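Local coordinates for uncharacterized protein (Vanderwaltozyma polyspora, PDB 5THE) that probably binds guide and target RNA as a budding yeast Argonaute, here represented by its C-terminal lobe with the Piwi domain, at residues L32-V37 against N473-Y477; K47-Y51 against E410-Q414; M340-V346 against T384-K390. One frame throughout, in Å; residues are numbered along the deposited sequence.

Contact 1. Residues L32-V37 against N473-Y477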
ATOM      1  N   LEU A  32       5.461  15.555 -15.302  1.00 23.12           N
ATOM      2  CA  LEU A  32       4.942  16.272 -14.149  1.00 26.59           C
ATOM      3  C   LEU A  32       6.009  16.423 -13.067  1.00 27.31           C
ATOM      4  O   LEU A  32       6.877  15.566 -12.888  1.00 21.96           O
ATOM      5  CB  LEU A  32       3.722  15.550 -13.570  1.00 25.09           C
ATOM      6  CG  LEU A  32       2.515  15.411 -14.504  1.00 29.37           C
ATOM      7  CD1 LEU A  32       1.314  14.826 -13.774  1.00 31.03           C
ATOM      8  CD2 LEU A  32       2.148  16.758 -15.125  1.00 31.54           C
ATOM      9  N   ASP A  33       5.938  17.534 -12.340  1.00 26.22           N
ATOM     10  CA  ASP A  33       6.853  17.742 -11.234  1.00 25.10           C
ATOM     11  C   ASP A  33       6.514  16.809 -10.071  1.00 25.63           C
ATOM     12  O   ASP A  33       5.373  16.381  -9.902  1.00 24.12           O
ATOM     13  CB  ASP A  33       6.814  19.202 -10.779  1.00 27.05           C
ATOM     14  CG  ASP A  33       7.301  20.158 -11.851  1.00 25.29           C
ATOM     15  OD1 ASP A  33       8.214  19.787 -12.629  1.00 30.39           O
ATOM     16  OD2 ASP A  33       6.763  21.279 -11.932  1.00 36.84           O
ATOM     17  N   ALA A  34       7.533  16.472  -9.288  1.00 25.46           N
ATOM     18  CA  ALA A  34       7.308  15.723  -8.068  1.00 26.74           C
ATOM     19  C   ALA A  34       6.656  16.629  -7.033  1.00 26.01           C
ATOM     20  O   ALA A  34       6.840  17.844  -7.067  1.00 20.74           O
ATOM     21  CB  ALA A  34       8.624  15.183  -7.515  1.00 22.04           C
ATOM     22  N   PRO A  35       5.884  16.072  -6.107  1.00 21.79           N
ATOM     23  CA  PRO A  35       5.468  16.862  -4.946  1.00 20.45           C
ATOM     24  C   PRO A  35       6.649  17.064  -4.016  1.00 25.12           C
ATOM     25  O   PRO A  35       7.691  16.407  -4.116  1.00 22.28           O
ATOM     26  CB  PRO A  35       4.387  16.008  -4.283  1.00 22.57           C
ATOM     27  CG  PRO A  35       4.791  14.580  -4.641  1.00 23.17           C
ATOM     28  CD  PRO A  35       5.388  14.684  -6.046  1.00 23.61           C
ATOM     29  N   VAL A  36       6.464  17.971  -3.073  1.00 23.07           N
ATOM     30  CA  VAL A  36       7.424  18.135  -1.992  1.00 23.82           C
ATOM     31  C   VAL A  36       7.246  16.975  -1.022  1.00 26.04           C
ATOM     32  O   VAL A  36       6.160  16.781  -0.467  1.00 23.68           O
ATOM     33  CB  VAL A  36       7.227  19.481  -1.285  1.00 26.53           C
ATOM     34  CG1 VAL A  36       8.191  19.613  -0.144  1.00 23.89           C
ATOM     35  CG2 VAL A  36       7.381  20.621  -2.282  1.00 28.31           C
ATOM     36  N   VAL A  37       8.303  16.193  -0.819  1.00 21.71           N
ATOM     37  CA  VAL A  37       8.249  15.131   0.179  1.00 25.89           C
ATOM     38  C   VAL A  37       8.554  15.735   1.542  1.00 23.03           C
ATOM     39  O   VAL A  37       9.523  16.480   1.699  1.00 26.22           O
ATOM     40  CB  VAL A  37       9.229  13.996  -0.162  1.00 26.82           C
ATOM     41  CG1 VAL A  37       9.224  12.953   0.960  1.00 23.18           C
ATOM     42  CG2 VAL A  37       8.853  13.339  -1.496  1.00 25.62           C
ATOM     43  N   ASN A 473      -0.062  11.015  -9.723  1.00 21.01           N
ATOM     44  CA  ASN A 473       1.381  11.099  -9.585  1.00 24.19           C
ATOM     45  C   ASN A 473       1.774  11.381  -8.141  1.00 23.41           C
ATOM     46  O   ASN A 473       2.648  10.707  -7.592  1.00 23.96           O
ATOM     47  CB  ASN A 473       1.952  12.164 -10.520  1.00 21.99           C
ATOM     48  CG  ASN A 473       3.467  12.171 -10.512  1.00 24.76           C
ATOM     49  OD1 ASN A 473       4.098  11.134 -10.737  1.00 26.58           O
ATOM     50  ND2 ASN A 473       4.058  13.316 -10.206  1.00 25.73           N
ATOM     51  N   ASN A 474       1.129  12.373  -7.502  1.00 23.41           N
ATOM     52  CA  ASN A 474       1.451  12.708  -6.116  1.00 23.17           C
ATOM     53  C   ASN A 474       1.276  11.509  -5.195  1.00 28.07           C
ATOM     54  O   ASN A 474       2.089  11.279  -4.289  1.00 22.54           O
ATOM     55  CB  ASN A 474       0.568  13.858  -5.615  1.00 30.33           C
ATOM     56  CG  ASN A 474       1.048  15.214  -6.082  1.00 31.94           C
ATOM     57  OD1 ASN A 474       1.971  15.316  -6.883  1.00 30.40           O
ATOM     58  ND2 ASN A 474       0.415  16.258  -5.585  1.00 39.59           N
ATOM     59  N   LEU A 475       0.205  10.748  -5.394  1.00 23.96           N
ATOM     60  CA  LEU A 475      -0.055   9.640  -4.492  1.00 23.29           C
ATOM     61  C   LEU A 475       0.978   8.530  -4.617  1.00 20.70           C
ATOM     62  O   LEU A 475       1.020   7.650  -3.754  1.00 21.85           O
ATOM     63  CB  LEU A 475      -1.457   9.095  -4.733  1.00 24.75           C
ATOM     64  CG  LEU A 475      -2.583   9.930  -4.131  1.00 22.20           C
ATOM     65  CD1 LEU A 475      -3.920   9.404  -4.592  1.00 21.45           C
ATOM     66  CD2 LEU A 475      -2.480   9.881  -2.633  1.00 27.58           C
ATOM     67  N   CYS A 476       1.808   8.560  -5.658  1.00 22.61           N
ATOM     68  CA  CYS A 476       2.911   7.618  -5.794  1.00 21.78           C
ATOM     69  C   CYS A 476       4.066   7.927  -4.854  1.00 24.71           C
ATOM     70  O   CYS A 476       4.908   7.055  -4.629  1.00 26.85           O
ATOM     71  CB  CYS A 476       3.396   7.609  -7.243  1.00 18.81           C
ATOM     72  SG  CYS A 476       2.160   6.888  -8.370  1.00 21.56           S
ATOM     73  N   TYR A 477       4.097   9.116  -4.269  1.00 24.74           N
ATOM     74  CA  TYR A 477       5.187   9.536  -3.406  1.00 20.57           C
ATOM     75  C   TYR A 477       4.908   9.310  -1.924  1.00 22.26           C
ATOM     76  O   TYR A 477       5.739   9.684  -1.100  1.00 28.21           O
ATOM     77  CB  TYR A 477       5.503  11.021  -3.651  1.00 22.83           C
ATOM     78  CG  TYR A 477       6.214  11.290  -4.957  1.00 23.72           C
ATOM     79  CD1 TYR A 477       5.555  11.127  -6.185  1.00 21.00           C
ATOM     80  CD2 TYR A 477       7.542  11.699  -4.971  1.00 23.59           C
ATOM     81  CE1 TYR A 477       6.199  11.376  -7.379  1.00 22.22           C
ATOM     82  CE2 TYR A 477       8.199  11.952  -6.164  1.00 19.96           C
ATOM     83  CZ  TYR A 477       7.517  11.790  -7.359  1.00 25.07           C
ATOM     84  OH  TYR A 477       8.171  12.033  -8.529  1.00 25.68           O
TER
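The Y477 ring carries P35 on one face: CD sits 3.5 Å from the ring centroid and only 8° off the ring normal, a CH-pi contact almost exactly over the centre. At the ring edge, near its plane, V37 CG2 comes within 4.1 Å of Y477 CD2, while the carbonyl oxygen N473 O lies in plane at the edge as well. A34 approaches obliquely at the phenol end, its CB 3.3 Å from Y477 OH. With CG beside the backbone N (chi1 -73°), Y477, in the C-terminal part of segment 473-477, turns one ring face to the proline. The P35 ring and the N474 side chain run alongside each other in opposite senses, with N474 OD1 3.6 Å from P35 CD. N473 ND2 reaches toward the loop as well, 3.3 Å from D33 O. L249 packs on P35, N474 and Y477 alike, and V36 N is bound by N253 OD1. A proline CD, bonded to the ring nitrogen, has somewhat electron-poor hydrogens that suit an aromatic face; the loop 32-37 is therefore joined to segment 473-477 mainly by CH-pi and apolar packing.

Contact 2. Residues K47-Y51 against E410-Q414; sequences KDKSY and EVAVQ
Residues 48-51 meet 410-414 steeply, at 74°, joined across these segments by a single direct hydrogen bond, nearly straight, from A412 N to K49 O (2.7 Å). The same carbonyl oxygen receives a CA-H...O contact from V411. Beside it, D48 meets V411 at about a right angle, its CB touching both methyls and lying 3.4 Å from V411 CG2. The D48 carboxylate is held at both oxygens: OD2 by N405, and OD1 by a water that donates to it and also to A412 O. On the other flank, Y51 CB packs 3.9 Å from A412 CB. With CG anti to the backbone N (chi1 -166°), its ring extends along the strand and puts its edge, at CE1, 3.5 Å from Q414 O. The Q414 amide is turned 54° from the ring; its NE2 binds Q400 O, while a second water links OE1 to Y51 OH. With an alanine in place of Y51 the phenol is gone, and the water on Q414 OE1 would probably be less firmly held, with a gap opened beside Q414 CG and O. The arrangement is a loop laid across the middle strand, 410-415, of a small three-stranded antiparallel sheet in the Piwi domain.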
ATOM      1  N   LYS A  47      14.149  19.408  -7.886  1.00 25.65           N
ATOM      2  CA  LYS A  47      14.138  20.555  -8.777  1.00 30.19           C
ATOM      3  C   LYS A  47      14.958  20.228 -10.017  1.00 26.08           C
ATOM      4  O   LYS A  47      16.054  19.669  -9.922  1.00 28.03           O
ATOM      5  CB  LYS A  47      14.668  21.821  -8.072  1.00 28.36           C
ATOM      6  CG  LYS A  47      13.755  22.278  -6.945  1.00 33.98           C
ATOM      7  CD  LYS A  47      14.134  23.645  -6.408  1.00 39.95           C
ATOM      8  CE  LYS A  47      13.185  24.078  -5.294  1.00 37.22           C
ATOM      9  NZ  LYS A  47      13.637  25.348  -4.679  1.00 37.06           N
ATOM     10  N   ASP A  48      14.394  20.562 -11.176  1.00 25.76           N
ATOM     11  CA  ASP A  48      14.993  20.217 -12.454  1.00 29.38           C
ATOM     12  C   ASP A  48      16.423  20.743 -12.571  1.00 29.64           C
ATOM     13  O   ASP A  48      16.730  21.866 -12.155  1.00 29.36           O
ATOM     14  CB  ASP A  48      14.161  20.806 -13.593  1.00 26.40           C
ATOM     15  CG  ASP A  48      12.874  20.068 -13.849  1.00 29.47           C
ATOM     16  OD1 ASP A  48      12.738  18.878 -13.486  1.00 32.44           O
ATOM     17  OD2 ASP A  48      11.992  20.694 -14.471  1.00 29.63           O
ATOM     18  N   LYS A  49      17.292  19.920 -13.157  1.00 32.10           N
ATOM     19  CA  LYS A  49      18.619  20.339 -13.592  1.00 22.52           C
ATOM     20  C   LYS A  49      18.952  19.648 -14.900  1.00 25.70           C
ATOM     21  O   LYS A  49      18.286  18.696 -15.326  1.00 23.79           O
ATOM     22  CB  LYS A  49      19.710  20.030 -12.550  1.00 24.72           C
ATOM     23  CG  LYS A  49      19.555  20.874 -11.270  1.00 40.37           C
ATOM     24  CD  LYS A  49      20.736  20.733 -10.306  1.00 46.39           C
ATOM     25  CE  LYS A  49      20.499  21.579  -9.057  1.00 49.25           C
ATOM     26  NZ  LYS A  49      21.721  21.809  -8.233  1.00 52.04           N
ATOM     27  N   SER A  50      20.008  20.148 -15.536  1.00 23.95           N
ATOM     28  CA  SER A  50      20.515  19.534 -16.746  1.00 27.54           C
ATOM     29  C   SER A  50      20.925  18.090 -16.484  1.00 26.79           C
ATOM     30  O   SER A  50      21.448  17.752 -15.414  1.00 25.19           O
ATOM     31  CB  SER A  50      21.716  20.316 -17.275  1.00 25.04           C
ATOM     32  OG  SER A  50      22.406  19.502 -18.204  1.00 38.48           O
ATOM     33  N   TYR A  51      20.658  17.236 -17.466  1.00 25.19           N
ATOM     34  CA  TYR A  51      21.233  15.905 -17.479  1.00 28.43           C
ATOM     35  C   TYR A  51      22.752  16.009 -17.446  1.00 29.55           C
ATOM     36  O   TYR A  51      23.337  16.984 -17.921  1.00 28.07           O
ATOM     37  CB  TYR A  51      20.793  15.161 -18.741  1.00 28.25           C
ATOM     38  CG  TYR A  51      21.058  13.688 -18.697  1.00 28.30           C
ATOM     39  CD1 TYR A  51      20.187  12.833 -18.029  1.00 31.59           C
ATOM     40  CD2 TYR A  51      22.175  13.140 -19.321  1.00 33.42           C
ATOM     41  CE1 TYR A  51      20.416  11.475 -17.979  1.00 29.87           C
ATOM     42  CE2 TYR A  51      22.416  11.765 -19.281  1.00 31.47           C
ATOM     43  CZ  TYR A  51      21.527  10.947 -18.608  1.00 29.74           C
ATOM     44  OH  TYR A  51      21.737   9.599 -18.534  1.00 33.79           O
ATOM     45  N   GLU A 410      16.974  24.084 -19.876  1.00 29.03           N
ATOM     46  CA  GLU A 410      17.291  22.784 -20.465  1.00 29.23           C
ATOM     47  C   GLU A 410      17.628  21.805 -19.345  1.00 30.62           C
ATOM     48  O   GLU A 410      18.571  22.019 -18.576  1.00 26.90           O
ATOM     49  CB  GLU A 410      18.451  22.894 -21.455  1.00 31.80           C
ATOM     50  CG  GLU A 410      18.101  23.649 -22.731  1.00 43.18           C
ATOM     51  CD  GLU A 410      17.458  22.768 -23.800  1.00 58.89           C
ATOM     52  OE1 GLU A 410      17.177  21.582 -23.533  1.00 59.44           O
ATOM     53  OE2 GLU A 410      17.230  23.269 -24.920  1.00 69.97           O
ATOM     54  N   VAL A 411      16.870  20.718 -19.272  1.00 26.76           N
ATOM     55  CA  VAL A 411      16.680  20.011 -18.018  1.00 27.18           C
ATOM     56  C   VAL A 411      16.520  18.524 -18.317  1.00 26.69           C
ATOM     57  O   VAL A 411      15.999  18.149 -19.368  1.00 24.68           O
ATOM     58  CB  VAL A 411      15.466  20.699 -17.352  1.00 34.37           C
ATOM     59  CG1 VAL A 411      14.428  19.752 -16.906  1.00 27.73           C
ATOM     60  CG2 VAL A 411      15.930  21.725 -16.309  1.00 33.31           C
ATOM     61  N   ALA A 412      17.011  17.667 -17.410  1.00 28.96           N
ATOM     62  CA  ALA A 412      16.952  16.219 -17.640  1.00 28.32           C
ATOM     63  C   ALA A 412      15.517  15.745 -17.827  1.00 25.37           C
ATOM     64  O   ALA A 412      14.629  16.063 -17.029  1.00 28.91           O
ATOM     65  CB  ALA A 412      17.583  15.448 -16.484  1.00 22.84           C
ATOM     66  N   VAL A 413      15.285  14.991 -18.897  1.00 24.01           N
ATOM     67  CA  VAL A 413      14.002  14.361 -19.147  1.00 20.09           C
ATOM     68  C   VAL A 413      14.118  12.844 -19.203  1.00 24.91           C
ATOM     69  O   VAL A 413      13.176  12.166 -19.615  1.00 27.91           O
ATOM     70  CB  VAL A 413      13.353  14.913 -20.436  1.00 21.14           C
ATOM     71  CG1 VAL A 413      13.032  16.385 -20.257  1.00 20.86           C
ATOM     72  CG2 VAL A 413      14.283  14.697 -21.673  1.00 25.14           C
ATOM     73  N   GLN A 414      15.250  12.291 -18.801  1.00 24.24           N
ATOM     74  CA  GLN A 414      15.351  10.848 -18.624  1.00 21.63           C
ATOM     75  C   GLN A 414      16.221  10.564 -17.413  1.00 21.37           C
ATOM     76  O   GLN A 414      17.018  11.404 -16.991  1.00 23.65           O
ATOM     77  CB  GLN A 414      15.926  10.153 -19.861  1.00 21.85           C
ATOM     78  CG  GLN A 414      17.257  10.704 -20.326  1.00 26.89           C
ATOM     79  CD  GLN A 414      17.911   9.801 -21.364  1.00 31.11           C
ATOM     80  OE1 GLN A 414      18.480   8.771 -21.018  1.00 28.91           O
ATOM     81  NE2 GLN A 414      17.809  10.175 -22.639  1.00 24.22           N
TER
HETATM   82  O   HOH W   1      14.946  17.462 -14.509  1.00 22.52           O
HETATM   83  O   HOH W   2      19.084   8.228 -18.509  1.00 26.51           O

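Contact 3. Residues M340-V346 against T384-K390; sequences MYFRDGV and TCIATVK
F342 and I386 run alongside each other in the same sense, F342 CD1 3.9 Å from I386 CB. Next to them M340 and T384 are matched likewise, with the sulfur M340 SD 4.0 Å from T384 CB; helix 465-475 covers M340, F342 and I386. On the other face, C385 SG meets the Y341 ring obliquely, 3.7 Å from CD2, and V346 CG1 packs on A387 CB, with helix 351-373 above Y341, C385 and V346. Backbone hydrogen bonds fix this parallel register, from Y341 N to T384 O through to T388 N and R343 O. At the C-terminal ends the D344 side chain crosses those of T388 and K390 at about a right angle. K390 NZ forms a salt bridge with the syn lone pair of D344 OD1 (2.7 Å), whereas T388 OG1 reaches OD2 from above the carboxylate plane (3.1 Å). A water bridges OD2 to K390 N and NZ. R343, bent about CB-CG (chi2 61°), returns NH1 to the carbonyls of D344 and G345, while NH2 binds E311 O and E358. The strands belong to a beta-alpha-beta unit of the RNase H-like Piwi fold, with D344 close to D272 and D496, consistent with the acidic cluster of that fold's active site.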
ATOM      1  N   MET A 340     -12.653   9.370  -3.445  1.00 25.35           N
ATOM      2  CA  MET A 340     -11.812   8.998  -4.579  1.00 27.45           C
ATOM      3  C   MET A 340     -11.540   7.504  -4.486  1.00 25.22           C
ATOM      4  O   MET A 340     -10.929   7.049  -3.514  1.00 24.96           O
ATOM      5  CB  MET A 340     -10.507   9.792  -4.555  1.00 37.44           C
ATOM      6  CG  MET A 340      -9.564   9.520  -5.699  1.00 56.89           C
ATOM      7  SD  MET A 340      -9.749  10.751  -6.997  1.00 69.21           S
ATOM      8  CE  MET A 340      -9.615  12.261  -6.031  1.00 67.65           C
ATOM      9  N   TYR A 341     -11.984   6.747  -5.494  1.00 20.92           N
ATOM     10  CA  TYR A 341     -12.000   5.286  -5.450  1.00 23.59           C
ATOM     11  C   TYR A 341     -11.051   4.714  -6.506  1.00 25.22           C
ATOM     12  O   TYR A 341     -11.354   4.723  -7.704  1.00 24.32           O
ATOM     13  CB  TYR A 341     -13.428   4.788  -5.652  1.00 27.25           C
ATOM     14  CG  TYR A 341     -13.566   3.292  -5.741  1.00 26.08           C
ATOM     15  CD1 TYR A 341     -13.056   2.470  -4.746  1.00 25.97           C
ATOM     16  CD2 TYR A 341     -14.226   2.699  -6.816  1.00 25.97           C
ATOM     17  CE1 TYR A 341     -13.185   1.082  -4.826  1.00 30.96           C
ATOM     18  CE2 TYR A 341     -14.365   1.322  -6.906  1.00 25.62           C
ATOM     19  CZ  TYR A 341     -13.851   0.519  -5.904  1.00 32.12           C
ATOM     20  OH  TYR A 341     -13.994  -0.849  -5.977  1.00 29.68           O
ATOM     21  N   PHE A 342      -9.897   4.219  -6.061  1.00 22.47           N
ATOM     22  CA  PHE A 342      -8.918   3.629  -6.973  1.00 26.03           C
ATOM     23  C   PHE A 342      -9.166   2.134  -7.051  1.00 23.16           C
ATOM     24  O   PHE A 342      -9.134   1.448  -6.030  1.00 26.94           O
ATOM     25  CB  PHE A 342      -7.484   3.882  -6.519  1.00 21.30           C
ATOM     26  CG  PHE A 342      -7.005   5.260  -6.805  1.00 23.05           C
ATOM     27  CD1 PHE A 342      -6.388   5.559  -8.014  1.00 23.29           C
ATOM     28  CD2 PHE A 342      -7.168   6.260  -5.872  1.00 23.27           C
ATOM     29  CE1 PHE A 342      -5.940   6.837  -8.281  1.00 24.91           C
ATOM     30  CE2 PHE A 342      -6.715   7.549  -6.137  1.00 31.54           C
ATOM     31  CZ  PHE A 342      -6.107   7.829  -7.348  1.00 28.66           C
ATOM     32  N   ARG A 343      -9.402   1.633  -8.256  1.00 21.73           N
ATOM     33  CA  ARG A 343      -9.744   0.229  -8.439  1.00 26.19           C
ATOM     34  C   ARG A 343      -8.624  -0.471  -9.200  1.00 25.95           C
ATOM     35  O   ARG A 343      -8.323  -0.109 -10.341  1.00 27.00           O
ATOM     36  CB  ARG A 343     -11.067   0.085  -9.184  1.00 27.74           C
ATOM     37  CG  ARG A 343     -11.387  -1.345  -9.540  1.00 30.76           C
ATOM     38  CD  ARG A 343     -11.513  -2.230  -8.322  1.00 27.71           C
ATOM     39  NE  ARG A 343     -12.506  -3.253  -8.601  1.00 34.79           N
ATOM     40  CZ  ARG A 343     -12.208  -4.446  -9.094  1.00 33.24           C
ATOM     41  NH1 ARG A 343     -10.940  -4.759  -9.315  1.00 29.90           N
ATOM     42  NH2 ARG A 343     -13.168  -5.323  -9.351  1.00 28.34           N
ATOM     43  N   ASP A 344      -8.019  -1.474  -8.571  1.00 24.87           N
ATOM     44  CA  ASP A 344      -6.946  -2.245  -9.189  1.00 22.30           C
ATOM     45  C   ASP A 344      -7.424  -3.668  -9.447  1.00 28.29           C
ATOM     46  O   ASP A 344      -8.384  -4.150  -8.838  1.00 29.75           O
ATOM     47  CB  ASP A 344      -5.695  -2.274  -8.297  1.00 20.94           C
ATOM     48  CG  ASP A 344      -4.482  -2.783  -9.028  1.00 30.97           C
ATOM     49  OD1 ASP A 344      -3.625  -3.446  -8.418  1.00 28.42           O
ATOM     50  OD2 ASP A 344      -4.388  -2.516 -10.241  1.00 29.33           O
ATOM     51  N   GLY A 345      -6.713  -4.359 -10.325  1.00 34.92           N
ATOM     52  CA  GLY A 345      -6.999  -5.758 -10.536  1.00 38.45           C
ATOM     53  C   GLY A 345      -8.263  -5.898 -11.350  1.00 42.13           C
ATOM     54  O   GLY A 345      -9.203  -6.589 -10.930  1.00 39.61           O
ATOM     55  N   VAL A 346      -8.313  -5.218 -12.501  1.00 33.60           N
ATOM     56  CA  VAL A 346      -9.535  -5.140 -13.295  1.00 42.62           C
ATOM     57  C   VAL A 346      -9.196  -5.159 -14.782  1.00 41.11           C
ATOM     58  O   VAL A 346      -8.207  -4.562 -15.219  1.00 48.85           O
ATOM     59  CB  VAL A 346     -10.367  -3.891 -12.933  1.00 46.67           C
ATOM     60  CG1 VAL A 346      -9.600  -2.609 -13.254  1.00 48.86           C
ATOM     61  CG2 VAL A 346     -11.709  -3.928 -13.643  1.00 45.90           C
ATOM     62  N   THR A 384     -15.364   9.875  -7.335  1.00 25.11           N
ATOM     63  CA  THR A 384     -14.561   9.720  -8.542  1.00 21.40           C
ATOM     64  C   THR A 384     -13.976   8.317  -8.502  1.00 25.12           C
ATOM     65  O   THR A 384     -13.438   7.902  -7.469  1.00 24.69           O
ATOM     66  CB  THR A 384     -13.440  10.764  -8.633  1.00 24.44           C
ATOM     67  OG1 THR A 384     -13.997  12.084  -8.719  1.00 23.80           O
ATOM     68  CG2 THR A 384     -12.572  10.499  -9.885  1.00 22.78           C
ATOM     69  N   CYS A 385     -14.079   7.587  -9.605  1.00 21.56           N
ATOM     70  CA  CYS A 385     -13.475   6.263  -9.704  1.00 19.81           C
ATOM     71  C   CYS A 385     -12.339   6.260 -10.730  1.00 23.84           C
ATOM     72  O   CYS A 385     -12.509   6.713 -11.870  1.00 25.60           O
ATOM     73  CB  CYS A 385     -14.526   5.208 -10.067  1.00 22.28           C
ATOM     74  SG  CYS A 385     -13.806   3.595 -10.422  1.00 28.34           S
ATOM     75  N   ILE A 386     -11.186   5.730 -10.330  1.00 23.10           N
ATOM     76  CA  ILE A 386     -10.052   5.582 -11.233  1.00 22.35           C
ATOM     77  C   ILE A 386      -9.583   4.138 -11.212  1.00 20.63           C
ATOM     78  O   ILE A 386      -9.283   3.588 -10.147  1.00 23.54           O
ATOM     79  CB  ILE A 386      -8.888   6.521 -10.872  1.00 23.24           C
ATOM     80  CG1 ILE A 386      -9.348   7.976 -10.960  1.00 25.42           C
ATOM     81  CG2 ILE A 386      -7.695   6.253 -11.813  1.00 20.42           C
ATOM     82  CD1 ILE A 386      -8.253   8.979 -10.639  1.00 30.99           C
ATOM     83  N   ALA A 387      -9.506   3.528 -12.387  1.00 24.42           N
ATOM     84  CA  ALA A 387      -9.003   2.172 -12.506  1.00 22.69           C
ATOM     85  C   ALA A 387      -7.551   2.212 -12.961  1.00 22.59           C
ATOM     86  O   ALA A 387      -7.169   3.042 -13.791  1.00 26.34           O
ATOM     87  CB  ALA A 387      -9.858   1.358 -13.482  1.00 22.54           C
ATOM     88  N   THR A 388      -6.750   1.309 -12.415  1.00 23.46           N
ATOM     89  CA  THR A 388      -5.341   1.190 -12.751  1.00 27.63           C
ATOM     90  C   THR A 388      -5.055  -0.183 -13.336  1.00 26.89           C
ATOM     91  O   THR A 388      -5.546  -1.203 -12.832  1.00 23.04           O
ATOM     92  CB  THR A 388      -4.456   1.418 -11.514  1.00 34.37           C
ATOM     93  OG1 THR A 388      -4.833   0.499 -10.479  1.00 29.59           O
ATOM     94  CG2 THR A 388      -4.627   2.856 -10.999  1.00 32.10           C
ATOM     95  N   VAL A 389      -4.268  -0.206 -14.409  1.00 24.25           N
ATOM     96  CA  VAL A 389      -3.728  -1.441 -14.971  1.00 31.41           C
ATOM     97  C   VAL A 389      -2.219  -1.253 -15.019  1.00 35.13           C
ATOM     98  O   VAL A 389      -1.713  -0.453 -15.818  1.00 28.96           O
ATOM     99  CB  VAL A 389      -4.296  -1.749 -16.366  1.00 34.97           C
ATOM    100  CG1 VAL A 389      -3.609  -2.966 -16.979  1.00 31.58           C
ATOM    101  CG2 VAL A 389      -5.812  -1.955 -16.300  1.00 29.31           C
ATOM    102  N   LYS A 390      -1.491  -1.958 -14.152  1.00 33.04           N
ATOM    103  CA  LYS A 390      -0.063  -1.676 -14.071  1.00 37.52           C
ATOM    104  C   LYS A 390       0.800  -2.650 -14.862  1.00 36.42           C
ATOM    105  O   LYS A 390       1.961  -2.332 -15.135  1.00 39.96           O
ATOM    106  CB  LYS A 390       0.407  -1.618 -12.610  1.00 36.22           C
ATOM    107  CG  LYS A 390       0.034  -2.782 -11.749  1.00 43.44           C
ATOM    108  CD  LYS A 390       0.605  -2.605 -10.341  1.00 37.44           C
ATOM    109  CE  LYS A 390      -0.454  -2.869  -9.303  1.00 32.58           C
ATOM    110  NZ  LYS A 390      -1.255  -4.074  -9.632  1.00 32.84           N
TER
HETATM  111  O   HOH W   3      -2.885  -3.643 -12.154  1.00 31.10           O

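Overall arrangement
Contact 1 sits between the other two. Its centre lies about 16 Å from that of contact 2 and about 18 Å from that of contact 3, centres about 31 Å apart. On one side, L475 CD1 packs 3.7 Å from F342 CE2, so helix 465-475 couples contact 3 to contact 1. On the other, D33 OD1 and D48 OD2, like charges, are 4.3 Å apart. Nearest atoms of contacts 1 and 3 lie about 7 Å from the bound nucleic acid, those of contact 2 about 13 Å. The N-terminal segments of contacts 1 and 2 both pack against the Piwi domain, and contact 3 supplies D344 to what is probably the acidic cluster of the active site.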